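Local coordinates for ribonucleoside-diphosphate reductase (Pseudomonas aeruginosa, PDB 5IM3), which probably reduces ribonucleoside diphosphates to the deoxyribonucleotides needed for DNA synthesis, and binds the allosteric effector dATP, at residues I590-N595 against N763-A768; K625-A630 against E690-Y695; A699-A704 against A751-R756. All blocks are in the same frame, centred on the assembly; numbering follows the deposited sequence.

In the fold
All three contacts fall within the barrel domain, built round the ten-stranded alpha-beta barrel of the reductase, on one side of the chain's centre, and helix 679-707 connects them. Contacts 2 and 3 use successive parts of this helix, their centres about 12 Å apart; Tyr694 of contact 2 packs on Leu753 of contact 3. The centre of contact 1 lies about 18 Å from each of the others. Its 763-768 segment nevertheless reaches the same helix: Met767 SD sits 3.6 Å from Ser693 CA, and Asn763 OD1 is 2.8 Å from Ser700 OG, probably hydrogen-bonded. Along the chain, contacts 2 and 3 lie inside the loop closed by contact 1. All three lie away from the dATP pockets.

Contact 1 of 3, residues I590-N595 against N763-A768; sequences ITLNTN and NSNIMA
This is a small, buried loop-to-loop packing contact inside the alpha-beta barrel domain, with Ile590 on Ala768 and Leu592 on Asn765, joining the chain that leads into strand 600-608 to a loop hydrogen-bonded to Leu660 of strand 659-663 and to residues just before it. Two separate side-chain meetings carry it. In the first, the CD1 methyl of Ile590 reaches the CB of Ala768, 3.7 Å away: CG1 lies beside the backbone N (chi1 -57°), and a bend at chi2 (-61°) turns CD1 to the alanine. The same side chain also touches Cys602, which forms a disulfide with Cys373, and Leu604 of strand 600-608. In the second, the side chains of Leu592 and Asn765 pass alongside each other, running opposite ways. Here an apolar branch lies against an amide, with Leu592 CD2 3.8 Å from Asn765 CG, in van der Waals packing without a polar bond. Backbone hydrogen bonds of Ile766 and Ala768 with Leu660 fix the 763-768 loop on the barrel strand, while Ile766 N and Met767 N are held by Asp871. Within the loop, Asn765 ND2 makes a weak hydrogen bond of 3.5 Å to Ser764 OG, and this same nitrogen lies 3.4 Å from Leu592 CD2.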
ATOM      1  N   ILE A 590     -38.798  -1.658 -16.168  1.00 44.36           N
ATOM      2  CA  ILE A 590     -39.758  -1.411 -17.238  1.00 46.32           C
ATOM      3  C   ILE A 590     -39.092  -1.706 -18.575  1.00 46.62           C
ATOM      4  O   ILE A 590     -37.929  -1.351 -18.792  1.00 45.95           O
ATOM      5  CB  ILE A 590     -40.271   0.042 -17.183  1.00 44.85           C
ATOM      6  CG1 ILE A 590     -40.897   0.328 -15.814  1.00 44.14           C
ATOM      7  CG2 ILE A 590     -41.262   0.308 -18.301  1.00 44.88           C
ATOM      8  CD1 ILE A 590     -42.090  -0.556 -15.472  1.00 44.66           C
ATOM      9  N   THR A 591     -39.843  -2.355 -19.481  1.00 45.74           N
ATOM     10  CA  THR A 591     -39.333  -2.711 -20.810  1.00 49.18           C
ATOM     11  C   THR A 591     -40.445  -2.420 -21.822  1.00 48.69           C
ATOM     12  O   THR A 591     -41.205  -3.308 -22.215  1.00 48.34           O
ATOM     13  CB  THR A 591     -38.875  -4.170 -20.877  1.00 50.42           C
ATOM     14  OG1 THR A 591     -39.951  -5.036 -20.502  1.00 52.27           O
ATOM     15  CG2 THR A 591     -37.692  -4.411 -19.953  1.00 50.47           C
ATOM     16  N   LEU A 592     -40.527  -1.160 -22.246  1.00 49.28           N
ATOM     17  CA  LEU A 592     -41.545  -0.698 -23.178  1.00 49.93           C
ATOM     18  C   LEU A 592     -40.890  -0.076 -24.408  1.00 48.03           C
ATOM     19  O   LEU A 592     -39.773   0.444 -24.342  1.00 45.15           O
ATOM     20  CB  LEU A 592     -42.471   0.326 -22.511  1.00 50.85           C
ATOM     21  CG  LEU A 592     -43.253  -0.151 -21.284  1.00 51.28           C
ATOM     22  CD1 LEU A 592     -43.986   1.019 -20.642  1.00 49.69           C
ATOM     23  CD2 LEU A 592     -44.230  -1.256 -21.655  1.00 51.39           C
ATOM     24  N   ASN A 593     -41.606  -0.127 -25.530  1.00 45.04           N
ATOM     25  CA  ASN A 593     -41.108   0.427 -26.782  1.00 42.39           C
ATOM     26  C   ASN A 593     -41.095   1.952 -26.750  1.00 40.79           C
ATOM     27  O   ASN A 593     -41.918   2.593 -26.093  1.00 40.92           O
ATOM     28  CB  ASN A 593     -41.968  -0.033 -27.959  1.00 42.04           C
ATOM     29  CG  ASN A 593     -41.863  -1.520 -28.218  1.00 42.97           C
ATOM     30  OD1 ASN A 593     -40.953  -2.188 -27.731  1.00 44.86           O
ATOM     31  ND2 ASN A 593     -42.797  -2.046 -29.004  1.00 43.72           N
ATOM     32  N   THR A 594     -40.153   2.532 -27.493  1.00 40.81           N
ATOM     33  CA  THR A 594     -40.093   3.973 -27.695  1.00 41.64           C
ATOM     34  C   THR A 594     -39.783   4.262 -29.156  1.00 37.61           C
ATOM     35  O   THR A 594     -39.202   3.432 -29.858  1.00 35.92           O
ATOM     36  CB  THR A 594     -39.029   4.638 -26.808  1.00 40.16           C
ATOM     37  OG1 THR A 594     -37.793   3.920 -26.914  1.00 40.34           O
ATOM     38  CG2 THR A 594     -39.484   4.658 -25.355  1.00 40.40           C
ATOM     39  N   ASN A 595     -40.187   5.443 -29.613  1.00 39.65           N
ATOM     40  CA  ASN A 595     -39.794   5.902 -30.938  1.00 39.50           C
ATOM     41  C   ASN A 595     -40.036   7.404 -31.035  1.00 42.39           C
ATOM     42  O   ASN A 595     -40.328   8.075 -30.041  1.00 43.41           O
ATOM     43  CB  ASN A 595     -40.531   5.129 -32.042  1.00 38.26           C
ATOM     44  CG  ASN A 595     -42.034   5.345 -32.019  1.00 43.30           C
ATOM     45  OD1 ASN A 595     -42.518   6.474 -31.897  1.00 42.57           O
ATOM     46  ND2 ASN A 595     -42.780   4.257 -32.151  1.00 44.33           N
ATOM     47  N   ASN A 763     -54.206  -4.916 -22.071  1.00 52.03           N
ATOM     48  CA  ASN A 763     -52.947  -4.257 -21.756  1.00 51.61           C
ATOM     49  C   ASN A 763     -51.783  -4.996 -22.401  1.00 51.49           C
ATOM     50  O   ASN A 763     -51.692  -6.224 -22.306  1.00 52.98           O
ATOM     51  CB  ASN A 763     -52.750  -4.186 -20.239  1.00 49.10           C
ATOM     52  CG  ASN A 763     -53.960  -3.626 -19.519  1.00 50.11           C
ATOM     53  OD1 ASN A 763     -54.782  -4.372 -18.981  1.00 50.52           O
ATOM     54  ND2 ASN A 763     -54.076  -2.305 -19.505  1.00 49.34           N
ATOM     55  N   SER A 764     -50.885  -4.242 -23.043  1.00 46.79           N
ATOM     56  CA  SER A 764     -49.737  -4.847 -23.715  1.00 51.29           C
ATOM     57  C   SER A 764     -48.748  -5.435 -22.719  1.00 47.41           C
ATOM     58  O   SER A 764     -48.111  -6.455 -23.007  1.00 46.33           O
ATOM     59  CB  SER A 764     -49.035  -3.812 -24.597  1.00 48.83           C
ATOM     60  OG  SER A 764     -48.584  -2.710 -23.827  1.00 45.29           O
ATOM     61  N   ASN A 765     -48.595  -4.801 -21.562  1.00 46.83           N
ATOM     62  CA  ASN A 765     -47.762  -5.301 -20.481  1.00 47.51           C
ATOM     63  C   ASN A 765     -48.552  -5.179 -19.186  1.00 50.80           C
ATOM     64  O   ASN A 765     -49.340  -4.244 -19.012  1.00 50.00           O
ATOM     65  CB  ASN A 765     -46.433  -4.529 -20.380  1.00 45.90           C
ATOM     66  CG  ASN A 765     -45.477  -4.842 -21.527  1.00 45.16           C
ATOM     67  OD1 ASN A 765     -44.584  -5.680 -21.391  1.00 45.00           O
ATOM     68  ND2 ASN A 765     -45.659  -4.164 -22.657  1.00 42.71           N
ATOM     69  N   ILE A 766     -48.345  -6.136 -18.278  1.00 54.46           N
ATOM     70  CA  ILE A 766     -49.143  -6.255 -17.063  1.00 56.22           C
ATOM     71  C   ILE A 766     -48.301  -6.036 -15.812  1.00 56.01           C
ATOM     72  O   ILE A 766     -48.700  -5.302 -14.902  1.00 54.79           O
ATOM     73  CB  ILE A 766     -49.859  -7.621 -16.990  1.00 58.92           C
ATOM     74  CG1 ILE A 766     -50.490  -8.016 -18.329  1.00 59.07           C
ATOM     75  CG2 ILE A 766     -50.926  -7.573 -15.908  1.00 59.21           C
ATOM     76  CD1 ILE A 766     -51.701  -7.224 -18.691  1.00 60.71           C
ATOM     77  N   MET A 767     -47.142  -6.688 -15.734  1.00 56.63           N
ATOM     78  CA  MET A 767     -46.428  -6.854 -14.476  1.00 57.45           C
ATOM     79  C   MET A 767     -45.045  -6.222 -14.525  1.00 55.18           C
ATOM     80  O   MET A 767     -44.350  -6.285 -15.544  1.00 54.58           O
ATOM     81  CB  MET A 767     -46.296  -8.332 -14.136  1.00 61.47           C
ATOM     82  CG  MET A 767     -47.620  -9.063 -14.120  1.00 65.66           C
ATOM     83  SD  MET A 767     -47.387 -10.836 -14.208  1.00 69.27           S
ATOM     84  CE  MET A 767     -46.715 -11.145 -12.578  1.00 70.03           C
ATOM     85  N   ALA A 768     -44.655  -5.625 -13.401  1.00 50.08           N
ATOM     86  CA  ALA A 768     -43.313  -5.099 -13.205  1.00 48.79           C
ATOM     87  C   ALA A 768     -43.127  -4.872 -11.714  1.00 45.34           C
ATOM     88  O   ALA A 768     -44.014  -4.314 -11.061  1.00 44.68           O
ATOM     89  CB  ALA A 768     -43.103  -3.796 -13.983  1.00 46.49           C
TER

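Contact 2 of 3, residues K625-A630 against E690-Y695; sequences KTVKTA and EAISYY
Val627 packs against Tyr695 and Ile692 where two helices of the alpha-beta barrel's outer layer meet. Helix 620-640 belongs to the crossover between the parallel strands 600-608 and 659-663, a beta-alpha-beta connection, and helix 679-707 follows later in the chain. The tight part is centred on one side chain. Val627 points toward the other helix, its CG1 anti to the backbone N (chi1 171°), which brings that methyl to 3.6 Å from the carbonyl carbon C of Tyr695 and to 3.9 Å from Tyr695 CB. The valine thus rests on the base of the tyrosine and on its main chain rather than on the ring. The backbones come close here, with Val627 CA and Tyr695 CA only 6.3 Å apart. Toward the barrel, Val627 and Ala630 touch Leu660 of strand 659-663, and Ile692 touches Ile662 of the same strand, so the strand closes the inner side of this apolar patch.

The other side is looser. Tyr695 starts out toward Val627, but its ring then leads away from residues 625-630 and lies beside Thr620 and Glu624, earlier in helix 620-640, where the tyrosine remains partly exposed. Lys625, exposed, leaves the backbone away from helix 679-707. Lys628 is partly exposed too; its NZ has long, weak ion pairs with Glu624 and Asp702. A wider methyl contact completes the packed side: the Val627 and Ile692 side chains meet nearly perpendicular, Val627 CG2 to Ile692 CG2, 4.2 Å apart.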
ATOM      1  N   LYS A 625     -58.926 -11.874  -6.293  1.00 67.38           N
ATOM      2  CA  LYS A 625     -59.814 -10.724  -6.157  1.00 66.37           C
ATOM      3  C   LYS A 625     -59.033  -9.417  -6.125  1.00 65.31           C
ATOM      4  O   LYS A 625     -59.435  -8.429  -6.751  1.00 64.17           O
ATOM      5  CB  LYS A 625     -60.662 -10.871  -4.896  1.00 66.59           C
ATOM      6  CG  LYS A 625     -61.657 -12.013  -4.971  1.00 69.38           C
ATOM      7  CD  LYS A 625     -61.630 -12.844  -3.707  1.00 70.07           C
ATOM      8  CE  LYS A 625     -62.591 -14.012  -3.789  1.00 72.32           C
ATOM      9  NZ  LYS A 625     -62.518 -14.854  -2.566  1.00 73.65           N
ATOM     10  N   THR A 626     -57.913  -9.386  -5.403  1.00 66.11           N
ATOM     11  CA  THR A 626     -57.132  -8.158  -5.314  1.00 66.97           C
ATOM     12  C   THR A 626     -56.451  -7.836  -6.641  1.00 61.73           C
ATOM     13  O   THR A 626     -56.389  -6.669  -7.044  1.00 59.08           O
ATOM     14  CB  THR A 626     -56.099  -8.279  -4.197  1.00 70.56           C
ATOM     15  OG1 THR A 626     -55.264  -9.414  -4.450  1.00 73.57           O
ATOM     16  CG2 THR A 626     -56.791  -8.443  -2.844  1.00 70.90           C
ATOM     17  N   VAL A 627     -55.942  -8.855  -7.336  1.00 54.65           N
ATOM     18  CA  VAL A 627     -55.286  -8.620  -8.620  1.00 52.59           C
ATOM     19  C   VAL A 627     -56.293  -8.118  -9.648  1.00 52.14           C
ATOM     20  O   VAL A 627     -56.003  -7.196 -10.419  1.00 49.94           O
ATOM     21  CB  VAL A 627     -54.573  -9.897  -9.102  1.00 50.30           C
ATOM     22  CG1 VAL A 627     -54.071  -9.729 -10.536  1.00 50.86           C
ATOM     23  CG2 VAL A 627     -53.414 -10.227  -8.184  1.00 50.93           C
ATOM     24  N   LYS A 628     -57.483  -8.720  -9.684  1.00 56.08           N
ATOM     25  CA  LYS A 628     -58.501  -8.280 -10.633  1.00 58.18           C
ATOM     26  C   LYS A 628     -58.810  -6.799 -10.461  1.00 55.63           C
ATOM     27  O   LYS A 628     -58.913  -6.060 -11.448  1.00 51.05           O
ATOM     28  CB  LYS A 628     -59.773  -9.109 -10.464  1.00 60.71           C
ATOM     29  CG  LYS A 628     -59.720 -10.481 -11.115  1.00 63.90           C
ATOM     30  CD  LYS A 628     -61.068 -11.187 -11.004  1.00 66.73           C
ATOM     31  CE  LYS A 628     -61.166 -12.371 -11.950  1.00 68.94           C
ATOM     32  NZ  LYS A 628     -62.554 -12.914 -12.007  1.00 73.26           N
ATOM     33  N   THR A 629     -58.962  -6.348  -9.214  1.00 53.86           N
ATOM     34  CA  THR A 629     -59.261  -4.941  -8.975  1.00 55.10           C
ATOM     35  C   THR A 629     -58.038  -4.065  -9.202  1.00 52.90           C
ATOM     36  O   THR A 629     -58.174  -2.926  -9.662  1.00 51.89           O
ATOM     37  CB  THR A 629     -59.795  -4.749  -7.556  1.00 53.51           C
ATOM     38  OG1 THR A 629     -60.997  -5.510  -7.396  1.00 55.51           O
ATOM     39  CG2 THR A 629     -60.097  -3.280  -7.279  1.00 53.61           C
ATOM     40  N   ALA A 630     -56.846  -4.572  -8.882  1.00 53.72           N
ATOM     41  CA  ALA A 630     -55.622  -3.808  -9.098  1.00 50.23           C
ATOM     42  C   ALA A 630     -55.437  -3.482 -10.575  1.00 51.17           C
ATOM     43  O   ALA A 630     -55.167  -2.333 -10.941  1.00 48.85           O
ATOM     44  CB  ALA A 630     -54.422  -4.589  -8.567  1.00 49.92           C
ATOM     45  N   GLU A 690     -46.110 -17.013 -10.317  1.00 57.81           N
ATOM     46  CA  GLU A 690     -46.945 -17.735 -11.269  1.00 58.34           C
ATOM     47  C   GLU A 690     -48.424 -17.529 -10.965  1.00 57.87           C
ATOM     48  O   GLU A 690     -49.244 -17.413 -11.883  1.00 55.52           O
ATOM     49  CB  GLU A 690     -46.594 -19.223 -11.246  1.00 60.33           C
ATOM     50  CG  GLU A 690     -47.347 -20.053 -12.275  1.00 62.15           C
ATOM     51  CD  GLU A 690     -47.093 -21.543 -12.130  1.00 66.96           C
ATOM     52  OE1 GLU A 690     -46.419 -21.945 -11.157  1.00 67.13           O
ATOM     53  OE2 GLU A 690     -47.574 -22.314 -12.988  1.00 68.77           O
ATOM     54  N   ALA A 691     -48.785 -17.483  -9.681  1.00 58.92           N
ATOM     55  CA  ALA A 691     -50.179 -17.275  -9.308  1.00 59.61           C
ATOM     56  C   ALA A 691     -50.631 -15.858  -9.647  1.00 57.94           C
ATOM     57  O   ALA A 691     -51.658 -15.663 -10.306  1.00 56.92           O
ATOM     58  CB  ALA A 691     -50.373 -17.564  -7.820  1.00 60.64           C
ATOM     59  N   ILE A 692     -49.874 -14.853  -9.198  1.00 56.72           N
ATOM     60  CA  ILE A 692     -50.206 -13.469  -9.529  1.00 58.27           C
ATOM     61  C   ILE A 692     -50.264 -13.288 -11.040  1.00 58.63           C
ATOM     62  O   ILE A 692     -51.165 -12.626 -11.568  1.00 57.34           O
ATOM     63  CB  ILE A 692     -49.190 -12.509  -8.880  1.00 57.21           C
ATOM     64  CG1 ILE A 692     -49.249 -12.633  -7.356  1.00 60.11           C
ATOM     65  CG2 ILE A 692     -49.464 -11.067  -9.303  1.00 54.65           C
ATOM     66  CD1 ILE A 692     -48.185 -11.843  -6.624  1.00 58.95           C
ATOM     67  N   SER A 693     -49.310 -13.883 -11.759  1.00 63.23           N
ATOM     68  CA  SER A 693     -49.261 -13.727 -13.210  1.00 68.65           C
ATOM     69  C   SER A 693     -50.528 -14.257 -13.865  1.00 66.29           C
ATOM     70  O   SER A 693     -51.116 -13.601 -14.735  1.00 64.96           O
ATOM     71  CB  SER A 693     -48.039 -14.448 -13.768  1.00 76.13           C
ATOM     72  OG  SER A 693     -48.156 -14.602 -15.166  1.00 85.23           O
ATOM     73  N   TYR A 694     -50.953 -15.459 -13.471  1.00 65.56           N
ATOM     74  CA  TYR A 694     -52.178 -16.034 -14.012  1.00 65.55           C
ATOM     75  C   TYR A 694     -53.356 -15.090 -13.805  1.00 63.90           C
ATOM     76  O   TYR A 694     -54.103 -14.789 -14.743  1.00 63.80           O
ATOM     77  CB  TYR A 694     -52.440 -17.388 -13.350  1.00 67.23           C
ATOM     78  CG  TYR A 694     -53.551 -18.195 -13.980  1.00 68.31           C
ATOM     79  CD1 TYR A 694     -54.877 -17.972 -13.640  1.00 69.09           C
ATOM     80  CD2 TYR A 694     -53.270 -19.194 -14.905  1.00 69.27           C
ATOM     81  CE1 TYR A 694     -55.893 -18.713 -14.207  1.00 71.40           C
ATOM     82  CE2 TYR A 694     -54.282 -19.942 -15.477  1.00 70.57           C
ATOM     83  CZ  TYR A 694     -55.590 -19.695 -15.126  1.00 72.42           C
ATOM     84  OH  TYR A 694     -56.600 -20.437 -15.692  1.00 77.06           O
ATOM     85  N   TYR A 695     -53.525 -14.599 -12.575  1.00 61.35           N
ATOM     86  CA  TYR A 695     -54.650 -13.723 -12.267  1.00 60.36           C
ATOM     87  C   TYR A 695     -54.531 -12.385 -12.987  1.00 58.46           C
ATOM     88  O   TYR A 695     -55.524 -11.864 -13.506  1.00 58.65           O
ATOM     89  CB  TYR A 695     -54.739 -13.522 -10.755  1.00 60.25           C
ATOM     90  CG  TYR A 695     -54.990 -14.810 -10.012  1.00 61.99           C
ATOM     91  CD1 TYR A 695     -55.893 -15.743 -10.505  1.00 64.18           C
ATOM     92  CD2 TYR A 695     -54.314 -15.105  -8.834  1.00 61.98           C
ATOM     93  CE1 TYR A 695     -56.131 -16.917  -9.850  1.00 65.27           C
ATOM     94  CE2 TYR A 695     -54.548 -16.288  -8.169  1.00 64.24           C
ATOM     95  CZ  TYR A 695     -55.461 -17.183  -8.698  1.00 65.58           C
ATOM     96  OH  TYR A 695     -55.708 -18.357  -8.063  1.00 68.46           O
TER

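Contact 3 of 3, residues A699-A704 against A751-R756; sequences ASCDLA and APLRER
An interhelical salt bridge joins two helices of the outer, alpha-helical layer of the barrel domain: Arg756 on the short helix 751-757 reaches Asp702 on the long helix 679-707. The two helical segments run roughly in the same direction, at 31°, and their axes approach no closer than 11.1 Å, a gap that the long arginine spans. Its CG is anti to the backbone N, and bends at chi2 and chi3 then carry the guanidinium round to the carboxylate. The grip is end-on and falls on a single oxygen: Arg756 NH1 and NH2 each donate a noticeably bent hydrogen bond of 2.9 Å to Asp702 OD1, together making the salt bridge. That oxygen sits practically in the guanidinium plane, yet the two flat groups are turned 30° against each other. NH1 meets OD1 nearly along its C-O axis, whereas NH2 comes to the syn side and 23° out of the carboxylate plane.

Cys701 covers one face of the guanidinium. Its CB lies over the centre of the group, 3.5 Å from Arg756 NH1, and its SG lies 4.0 Å from Arg756 CG, alongside the aliphatic part of the arginine. More loosely, Cys701 SG approaches Leu753 CD1 at 4.4 Å; the leucine also packs on Ile697 of helix 679-707.

Arg756 NH1 forms a second salt bridge with Asp705, about one turn beyond Asp702. The two carboxylates probably help to fix the guanidinium's rotation and balance its charge, in a partly buried interhelical salt-bridge network of the alpha-beta barrel's helical layer.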
ATOM      1  N   ALA A 699     -57.152 -11.127 -15.534  1.00 63.04           N
ATOM      2  CA  ALA A 699     -57.855  -9.864 -15.331  1.00 62.72           C
ATOM      3  C   ALA A 699     -57.810  -9.000 -16.584  1.00 62.97           C
ATOM      4  O   ALA A 699     -58.796  -8.339 -16.929  1.00 64.95           O
ATOM      5  CB  ALA A 699     -57.254  -9.109 -14.146  1.00 61.73           C
ATOM      6  N   SER A 700     -56.671  -8.985 -17.278  1.00 56.34           N
ATOM      7  CA  SER A 700     -56.572  -8.198 -18.499  1.00 56.11           C
ATOM      8  C   SER A 700     -57.539  -8.705 -19.563  1.00 56.27           C
ATOM      9  O   SER A 700     -58.062  -7.912 -20.352  1.00 55.70           O
ATOM     10  CB  SER A 700     -55.132  -8.218 -19.020  1.00 54.67           C
ATOM     11  OG  SER A 700     -54.856  -7.077 -19.813  1.00 53.00           O
ATOM     12  N   CYS A 701     -57.791 -10.017 -19.596  1.00 57.74           N
ATOM     13  CA  CYS A 701     -58.785 -10.558 -20.519  1.00 61.39           C
ATOM     14  C   CYS A 701     -60.185 -10.064 -20.174  1.00 62.90           C
ATOM     15  O   CYS A 701     -61.006  -9.831 -21.069  1.00 64.98           O
ATOM     16  CB  CYS A 701     -58.749 -12.088 -20.501  1.00 62.38           C
ATOM     17  SG  CYS A 701     -57.201 -12.838 -21.049  1.00 63.53           S
ATOM     18  N   ASP A 702     -60.482  -9.910 -18.881  1.00 64.79           N
ATOM     19  CA  ASP A 702     -61.806  -9.446 -18.479  1.00 64.69           C
ATOM     20  C   ASP A 702     -62.035  -7.999 -18.901  1.00 63.71           C
ATOM     21  O   ASP A 702     -63.134  -7.643 -19.341  1.00 65.32           O
ATOM     22  CB  ASP A 702     -61.981  -9.596 -16.967  1.00 66.40           C
ATOM     23  CG  ASP A 702     -61.861 -11.035 -16.503  1.00 67.92           C
ATOM     24  OD1 ASP A 702     -61.940 -11.947 -17.355  1.00 69.74           O
ATOM     25  OD2 ASP A 702     -61.692 -11.254 -15.285  1.00 67.63           O
ATOM     26  N   LEU A 703     -61.012  -7.152 -18.772  1.00 62.00           N
ATOM     27  CA  LEU A 703     -61.134  -5.772 -19.234  1.00 62.19           C
ATOM     28  C   LEU A 703     -61.283  -5.709 -20.750  1.00 61.35           C
ATOM     29  O   LEU A 703     -62.010  -4.854 -21.271  1.00 63.00           O
ATOM     30  CB  LEU A 703     -59.927  -4.956 -18.776  1.00 57.55           C
ATOM     31  CG  LEU A 703     -59.728  -4.865 -17.262  1.00 57.63           C
ATOM     32  CD1 LEU A 703     -58.452  -4.100 -16.944  1.00 56.23           C
ATOM     33  CD2 LEU A 703     -60.928  -4.212 -16.579  1.00 57.71           C
ATOM     34  N   ALA A 704     -60.612  -6.608 -21.473  1.00 58.54           N
ATOM     35  CA  ALA A 704     -60.761  -6.642 -22.925  1.00 60.55           C
ATOM     36  C   ALA A 704     -62.193  -6.970 -23.323  1.00 64.59           C
ATOM     37  O   ALA A 704     -62.709  -6.436 -24.312  1.00 65.01           O
ATOM     38  CB  ALA A 704     -59.795  -7.659 -23.528  1.00 59.69           C
ATOM     39  N   ALA A 751     -52.869 -23.888 -20.407  1.00 74.36           N
ATOM     40  CA  ALA A 751     -53.453 -24.099 -21.729  1.00 74.01           C
ATOM     41  C   ALA A 751     -54.796 -23.403 -21.897  1.00 73.33           C
ATOM     42  O   ALA A 751     -55.002 -22.769 -22.946  1.00 73.44           O
ATOM     43  CB  ALA A 751     -53.572 -25.603 -22.006  1.00 76.57           C
ATOM     44  N   PRO A 752     -55.734 -23.465 -20.943  1.00 75.21           N
ATOM     45  CA  PRO A 752     -57.002 -22.745 -21.145  1.00 74.70           C
ATOM     46  C   PRO A 752     -56.831 -21.240 -21.202  1.00 73.10           C
ATOM     47  O   PRO A 752     -57.512 -20.574 -21.992  1.00 73.64           O
ATOM     48  CB  PRO A 752     -57.846 -23.175 -19.935  1.00 75.58           C
ATOM     49  CG  PRO A 752     -57.211 -24.433 -19.443  1.00 76.95           C
ATOM     50  CD  PRO A 752     -55.749 -24.256 -19.701  1.00 75.46           C
ATOM     51  N   LEU A 753     -55.946 -20.677 -20.377  1.00 70.07           N
ATOM     52  CA  LEU A 753     -55.718 -19.237 -20.416  1.00 69.13           C
ATOM     53  C   LEU A 753     -54.944 -18.829 -21.664  1.00 69.13           C
ATOM     54  O   LEU A 753     -55.171 -17.739 -22.203  1.00 69.39           O
ATOM     55  CB  LEU A 753     -54.977 -18.789 -19.157  1.00 66.12           C
ATOM     56  CG  LEU A 753     -54.810 -17.277 -18.984  1.00 64.51           C
ATOM     57  CD1 LEU A 753     -56.164 -16.583 -18.905  1.00 65.17           C
ATOM     58  CD2 LEU A 753     -53.977 -16.968 -17.746  1.00 62.93           C
ATOM     59  N   ARG A 754     -54.033 -19.682 -22.138  1.00 68.95           N
ATOM     60  CA  ARG A 754     -53.336 -19.409 -23.389  1.00 69.83           C
ATOM     61  C   ARG A 754     -54.298 -19.324 -24.568  1.00 71.26           C
ATOM     62  O   ARG A 754     -53.948 -18.737 -25.597  1.00 69.64           O
ATOM     63  CB  ARG A 754     -52.281 -20.490 -23.649  1.00 70.86           C
ATOM     64  CG  ARG A 754     -51.451 -20.272 -24.913  1.00 69.91           C
ATOM     65  CD  ARG A 754     -50.391 -21.351 -25.090  1.00 70.28           C
ATOM     66  NE  ARG A 754     -49.309 -21.225 -24.115  1.00 70.26           N
ATOM     67  CZ  ARG A 754     -49.229 -21.907 -22.975  1.00 71.23           C
ATOM     68  NH1 ARG A 754     -50.166 -22.786 -22.644  1.00 74.01           N
ATOM     69  NH2 ARG A 754     -48.201 -21.713 -22.159  1.00 70.42           N
ATOM     70  N   GLU A 755     -55.501 -19.889 -24.438  1.00 73.41           N
ATOM     71  CA  GLU A 755     -56.487 -19.800 -25.507  1.00 73.88           C
ATOM     72  C   GLU A 755     -57.257 -18.487 -25.435  1.00 72.93           C
ATOM     73  O   GLU A 755     -57.419 -17.799 -26.449  1.00 73.27           O
ATOM     74  CB  GLU A 755     -57.446 -20.988 -25.434  1.00 78.99           C
ATOM     75  CG  GLU A 755     -58.369 -21.124 -26.635  1.00 81.48           C
ATOM     76  CD  GLU A 755     -59.410 -22.211 -26.450  1.00 85.25           C
ATOM     77  OE1 GLU A 755     -59.816 -22.456 -25.294  1.00 86.59           O
ATOM     78  OE2 GLU A 755     -59.820 -22.822 -27.459  1.00 88.17           O
ATOM     79  N   ARG A 756     -57.736 -18.120 -24.242  1.00 71.01           N
ATOM     80  CA  ARG A 756     -58.531 -16.903 -24.110  1.00 70.24           C
ATOM     81  C   ARG A 756     -57.711 -15.656 -24.404  1.00 68.17           C
ATOM     82  O   ARG A 756     -58.260 -14.652 -24.870  1.00 65.64           O
ATOM     83  CB  ARG A 756     -59.139 -16.805 -22.710  1.00 68.38           C
ATOM     84  CG  ARG A 756     -59.887 -15.489 -22.466  1.00 67.21           C
ATOM     85  CD  ARG A 756     -61.091 -15.664 -21.551  1.00 68.53           C
ATOM     86  NE  ARG A 756     -60.756 -15.519 -20.135  1.00 66.35           N
ATOM     87  CZ  ARG A 756     -61.152 -14.517 -19.353  1.00 65.12           C
ATOM     88  NH1 ARG A 756     -61.912 -13.533 -19.820  1.00 63.62           N
ATOM     89  NH2 ARG A 756     -60.788 -14.504 -18.079  1.00 65.82           N
TER